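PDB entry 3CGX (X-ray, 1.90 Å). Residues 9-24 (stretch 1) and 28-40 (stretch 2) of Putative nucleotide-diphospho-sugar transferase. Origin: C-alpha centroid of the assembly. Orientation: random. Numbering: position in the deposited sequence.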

# COMPACT_ATOMS: atom_id res chain seq x y z
N PHE A 9 -3.99 0.61 -5.76
CA PHE A 9 -4.01 0.21 -4.34
C PHE A 9 -3.94 -1.32 -4.23
O PHE A 9 -4.85 -2.02 -4.56
CB PHE A 9 -5.23 0.83 -3.68
CG PHE A 9 -5.36 0.57 -2.17
CD1 PHE A 9 -4.26 0.70 -1.32
CD2 PHE A 9 -6.60 0.30 -1.60
CE1 PHE A 9 -4.41 0.55 0.07
CE2 PHE A 9 -6.72 0.13 -0.19
CZ PHE A 9 -5.60 0.23 0.61
N PHE A 10 -2.78 -1.80 -3.79
CA PHE A 10 -2.47 -3.23 -3.74
C PHE A 10 -2.89 -3.82 -2.41
O PHE A 10 -2.46 -3.39 -1.33
CB PHE A 10 -0.95 -3.44 -4.01
CG PHE A 10 -0.60 -3.62 -5.46
CD1 PHE A 10 -1.17 -2.84 -6.45
CD2 PHE A 10 0.38 -4.57 -5.83
CE1 PHE A 10 -0.85 -3.05 -7.77
CE2 PHE A 10 0.74 -4.74 -7.15
CZ PHE A 10 0.13 -4.00 -8.12
N VAL A 11 -3.77 -4.82 -2.52
CA VAL A 11 -4.45 -5.49 -1.42
C VAL A 11 -4.50 -7.01 -1.63
O VAL A 11 -4.23 -7.52 -2.69
CB VAL A 11 -5.94 -4.94 -1.27
CG1 VAL A 11 -5.97 -3.40 -1.03
CG2 VAL A 11 -6.83 -5.32 -2.51
N LYS A 12 -4.77 -7.72 -0.56
CA LYS A 12 -5.12 -9.15 -0.58
C LYS A 12 -6.43 -9.37 0.21
O LYS A 12 -6.70 -8.70 1.21
CB LYS A 12 -4.00 -10.00 0.01
CG LYS A 12 -4.21 -11.49 -0.08
CD LYS A 12 -2.98 -12.29 0.25
CE LYS A 12 -3.28 -13.81 0.17
NZ LYS A 12 -2.07 -14.54 0.57
N TYR A 13 -7.26 -10.31 -0.27
CA TYR A 13 -8.51 -10.61 0.44
C TYR A 13 -8.10 -11.08 1.85
O TYR A 13 -7.24 -11.94 2.00
CB TYR A 13 -9.41 -11.64 -0.26
CG TYR A 13 -10.75 -11.60 0.40
CD1 TYR A 13 -11.70 -10.67 0.00
CD2 TYR A 13 -11.04 -12.45 1.48
CE1 TYR A 13 -12.94 -10.56 0.66
CE2 TYR A 13 -12.28 -12.36 2.14
CZ TYR A 13 -13.21 -11.38 1.74
OH TYR A 13 -14.43 -11.24 2.37
N PRO A 14 -8.68 -10.47 2.91
CA PRO A 14 -8.29 -10.73 4.32
C PRO A 14 -8.83 -12.03 4.92
O PRO A 14 -9.59 -12.01 5.90
CB PRO A 14 -8.81 -9.51 5.05
CG PRO A 14 -10.08 -9.17 4.25
CD PRO A 14 -9.74 -9.45 2.82
N GLU A 15 -8.42 -13.14 4.33
CA GLU A 15 -8.82 -14.46 4.82
C GLU A 15 -7.89 -14.94 5.93
O GLU A 15 -6.67 -14.91 5.75
CB GLU A 15 -8.73 -15.47 3.70
CG GLU A 15 -9.29 -16.79 4.08
CD GLU A 15 -9.21 -17.79 2.94
OE1 GLU A 15 -9.01 -17.36 1.77
OE2 GLU A 15 -9.33 -18.99 3.22
N PRO A 16 -8.46 -15.39 7.07
CA PRO A 16 -7.57 -15.88 8.14
C PRO A 16 -6.60 -16.95 7.65
O PRO A 16 -6.97 -17.87 6.89
CB PRO A 16 -8.55 -16.38 9.23
CG PRO A 16 -9.75 -15.58 8.99
CD PRO A 16 -9.86 -15.42 7.51
N GLY A 17 -5.35 -16.77 8.03
CA GLY A 17 -4.28 -17.67 7.66
C GLY A 17 -3.62 -17.33 6.34
O GLY A 17 -2.59 -17.87 6.01
N LYS A 18 -4.20 -16.41 5.58
CA LYS A 18 -3.64 -16.02 4.29
C LYS A 18 -3.04 -14.63 4.31
O LYS A 18 -2.41 -14.21 3.33
CB LYS A 18 -4.74 -16.08 3.22
CG LYS A 18 -5.35 -17.49 3.02
CD LYS A 18 -5.83 -17.65 1.57
N VAL A 19 -3.26 -13.89 5.40
CA VAL A 19 -2.71 -12.55 5.53
C VAL A 19 -2.15 -12.35 6.96
O VAL A 19 -2.60 -12.97 7.92
CB VAL A 19 -3.75 -11.41 5.24
CG1 VAL A 19 -4.24 -11.45 3.77
CG2 VAL A 19 -4.94 -11.44 6.29
N LYS A 20 -1.11 -11.54 7.07
CA LYS A 20 -0.56 -11.15 8.38
C LYS A 20 -0.31 -12.34 9.29
O LYS A 20 -0.65 -12.34 10.48
CB LYS A 20 -1.47 -10.11 9.06
CG LYS A 20 -1.58 -8.77 8.26
CD LYS A 20 -0.18 -8.14 7.97
CE LYS A 20 -0.20 -6.76 7.41
NZ LYS A 20 1.17 -6.35 6.91
N THR A 21 0.30 -13.37 8.73
CA THR A 21 0.54 -14.57 9.52
C THR A 21 1.58 -14.40 10.63
O THR A 21 1.50 -15.03 11.69
CB THR A 21 0.90 -15.77 8.62
OG1 THR A 21 2.06 -15.44 7.87
CG2 THR A 21 -0.31 -16.15 7.74
N ARG A 22 2.55 -13.53 10.42
CA ARG A 22 3.52 -13.24 11.46
C ARG A 22 2.86 -12.53 12.70
O ARG A 22 3.16 -12.85 13.87
CB ARG A 22 4.64 -12.38 10.89
CG ARG A 22 5.55 -11.86 11.94
CD ARG A 22 6.64 -12.78 12.23
NE ARG A 22 7.62 -12.23 13.16
CZ ARG A 22 8.61 -11.42 12.82
NH1 ARG A 22 8.76 -11.01 11.55
NH2 ARG A 22 9.44 -10.99 13.74
N LEU A 23 1.98 -11.58 12.42
CA LEU A 23 1.17 -10.94 13.46
C LEU A 23 0.25 -12.01 14.10
O LEU A 23 0.11 -12.10 15.32
CB LEU A 23 0.40 -9.75 12.86
CG LEU A 23 -0.65 -9.06 13.71
CD1 LEU A 23 0.02 -8.44 14.98
CD2 LEU A 23 -1.34 -8.01 12.91
N GLY A 24 -0.34 -12.88 13.26
CA GLY A 24 -1.20 -13.98 13.74
C GLY A 24 -0.57 -14.97 14.71
O GLY A 24 -1.27 -15.56 15.52
N GLY A 28 -3.30 -14.32 16.99
CA GLY A 28 -4.24 -15.27 16.40
C GLY A 28 -4.55 -14.91 14.96
O GLY A 28 -4.66 -13.74 14.63
N ASN A 29 -4.69 -15.91 14.10
CA ASN A 29 -4.91 -15.63 12.68
C ASN A 29 -6.19 -14.87 12.40
O ASN A 29 -6.19 -14.00 11.53
CB ASN A 29 -4.90 -16.94 11.85
CG ASN A 29 -3.51 -17.41 11.54
OD1 ASN A 29 -2.53 -16.69 11.82
ND2 ASN A 29 -3.40 -18.62 10.91
N ASP A 30 -7.26 -15.16 13.13
CA ASP A 30 -8.53 -14.46 12.87
C ASP A 30 -8.39 -12.96 13.16
O ASP A 30 -8.87 -12.12 12.38
CB ASP A 30 -9.70 -15.00 13.69
CG ASP A 30 -10.17 -16.39 13.22
OD1 ASP A 30 -9.76 -16.86 12.15
OD2 ASP A 30 -10.96 -17.02 13.94
N LYS A 31 -7.79 -12.63 14.30
CA LYS A 31 -7.62 -11.22 14.70
C LYS A 31 -6.65 -10.48 13.77
O LYS A 31 -6.88 -9.29 13.50
CB LYS A 31 -7.14 -11.14 16.15
CG LYS A 31 -7.12 -9.72 16.75
CD LYS A 31 -7.08 -9.75 18.23
CE LYS A 31 -8.42 -10.16 18.78
NZ LYS A 31 -8.34 -10.32 20.21
N ALA A 32 -5.58 -11.16 13.34
CA ALA A 32 -4.58 -10.55 12.44
C ALA A 32 -5.28 -10.19 11.13
O ALA A 32 -5.08 -9.10 10.59
CB ALA A 32 -3.40 -11.49 12.16
N ALA A 33 -6.14 -11.09 10.65
CA ALA A 33 -6.89 -10.85 9.41
C ALA A 33 -7.97 -9.75 9.58
O ALA A 33 -8.17 -8.93 8.66
CB ALA A 33 -7.50 -12.15 8.84
N MSE A 34 -8.59 -9.65 10.76
CA MSE A 34 -9.60 -8.64 11.03
C MSE A 34 -8.93 -7.27 11.06
O MSE A 34 -9.45 -6.28 10.50
CB MSE A 34 -10.34 -8.90 12.37
CG MSE A 34 -11.33 -7.88 12.72
SE MSE A 34 -12.87 -7.89 11.46
CE MSE A 34 -13.02 -9.85 11.17
N LEU A 35 -7.76 -7.22 11.68
CA LEU A 35 -6.98 -5.96 11.72
C LEU A 35 -6.64 -5.49 10.31
O LEU A 35 -6.84 -4.31 9.96
CB LEU A 35 -5.72 -6.09 12.57
CG LEU A 35 -5.93 -6.09 14.07
CD1 LEU A 35 -4.74 -6.76 14.78
CD2 LEU A 35 -6.20 -4.59 14.58
N TYR A 36 -6.15 -6.42 9.49
CA TYR A 36 -5.76 -6.09 8.11
C TYR A 36 -7.00 -5.66 7.31
O TYR A 36 -6.96 -4.69 6.55
CB TYR A 36 -4.96 -7.25 7.45
CG TYR A 36 -4.70 -6.94 5.98
CD1 TYR A 36 -3.84 -5.92 5.60
CD2 TYR A 36 -5.36 -7.67 4.97
CE1 TYR A 36 -3.65 -5.60 4.23
CE2 TYR A 36 -5.16 -7.37 3.62
CZ TYR A 36 -4.32 -6.33 3.26
OH TYR A 36 -4.11 -5.98 1.94
N ARG A 37 -8.12 -6.34 7.55
CA ARG A 37 -9.39 -5.97 6.89
C ARG A 37 -9.68 -4.51 7.15
O ARG A 37 -10.01 -3.73 6.22
CB ARG A 37 -10.50 -6.88 7.38
CG ARG A 37 -11.88 -6.53 6.90
CD ARG A 37 -12.93 -7.42 7.56
NE ARG A 37 -12.91 -8.73 6.95
CZ ARG A 37 -13.65 -9.06 5.89
NH1 ARG A 37 -14.49 -8.18 5.38
NH2 ARG A 37 -13.56 -10.28 5.36
N HIS A 38 -9.52 -4.11 8.41
CA HIS A 38 -9.75 -2.72 8.79
C HIS A 38 -8.69 -1.74 8.27
O HIS A 38 -9.03 -0.55 8.02
CB HIS A 38 -9.95 -2.61 10.30
CG HIS A 38 -11.31 -3.07 10.71
ND1 HIS A 38 -12.41 -2.24 10.67
CD2 HIS A 38 -11.78 -4.31 10.98
CE1 HIS A 38 -13.49 -2.93 11.00
NE2 HIS A 38 -13.14 -4.19 11.19
N PHE A 39 -7.45 -2.20 8.11
CA PHE A 39 -6.40 -1.34 7.53
C PHE A 39 -6.91 -0.91 6.16
O PHE A 39 -6.86 0.27 5.79
CB PHE A 39 -5.09 -2.08 7.28
CG PHE A 39 -4.27 -2.42 8.52
CD1 PHE A 39 -4.77 -2.29 9.80
CD2 PHE A 39 -3.03 -3.01 8.36
CE1 PHE A 39 -4.01 -2.67 10.89
CE2 PHE A 39 -2.26 -3.40 9.48
CZ PHE A 39 -2.80 -3.25 10.74
N VAL A 40 -7.40 -1.90 5.42
CA VAL A 40 -7.81 -1.68 4.03
C VAL A 40 -9.02 -0.75 3.94
O VAL A 40 -9.06 0.24 3.18
CB VAL A 40 -8.01 -3.02 3.23
CG1 VAL A 40 -8.66 -2.75 1.89
CG2 VAL A 40 -6.66 -3.80 3.05
O HOH W 1 -11.05 -10.88 8.02
O HOH W 2 -4.53 -14.51 9.39
O HOH W 3 0.06 -17.37 12.19

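What fills the apolar centre of the contact? Tyr36 makes the largest single contribution, with 111 Å² covered by the other stretch. Tyr36 CD2 lies 3.9 Å from Pro14 CB and 4.0 Å from Val19 CG2. One turn earlier on the helix, Ala33 meets the same loop: Ala33 CB sits 3.7 Å from Val19 CG2, its small methyl letting the loop backbone come close, with Pro14 O 3.6 Å from Ala33 CB.

How does the packing extend along the helix? Strand 9-11 runs nearly antiparallel to helix 29-40, at 167°, and at this end Val40 CG1 lies 4.0 Å from both Phe9 CE2 and Val11 CG1. Towards the other end, Leu23 CG packs 4.0 Å from Ala32 CB, and Leu23 CD2 reaches within 4.1 Å of Leu35 CD1. Lys20 adds its aliphatic chain, with Lys20 CG 3.8 Å from Tyr36 CB.

Why do the backbones come so close near the turn? Gly24 has no side chain; a CB there would fall 2.2 Å from Asn29 OD1, a clash. The gap is closed by a hydrogen bond from Gly28 N to Gly24 O at 2.8 Å. Gly28, with positive phi, then precedes the second helix as its N-cap residue.

What polar bonds fasten the edge? The Tyr36 hydroxyl accepts a hydrogen bond from the backbone, Lys12 N to Tyr36 OH at 3.1 Å, so one residue serves both the apolar centre and the polar margin. Arg37 NH2 donates to Tyr13 OH at 3.3 Å, while Pro14 CG lies over one face of the guanidinium.

Where does water help? One water accepts from Arg37 NE and donates to Pro14 O. Another joins Gly17 N, Val19 O and Asn29 O, tying the loop to the helix's first turn, and a third donates to both Thr21 O and Asn29 OD1.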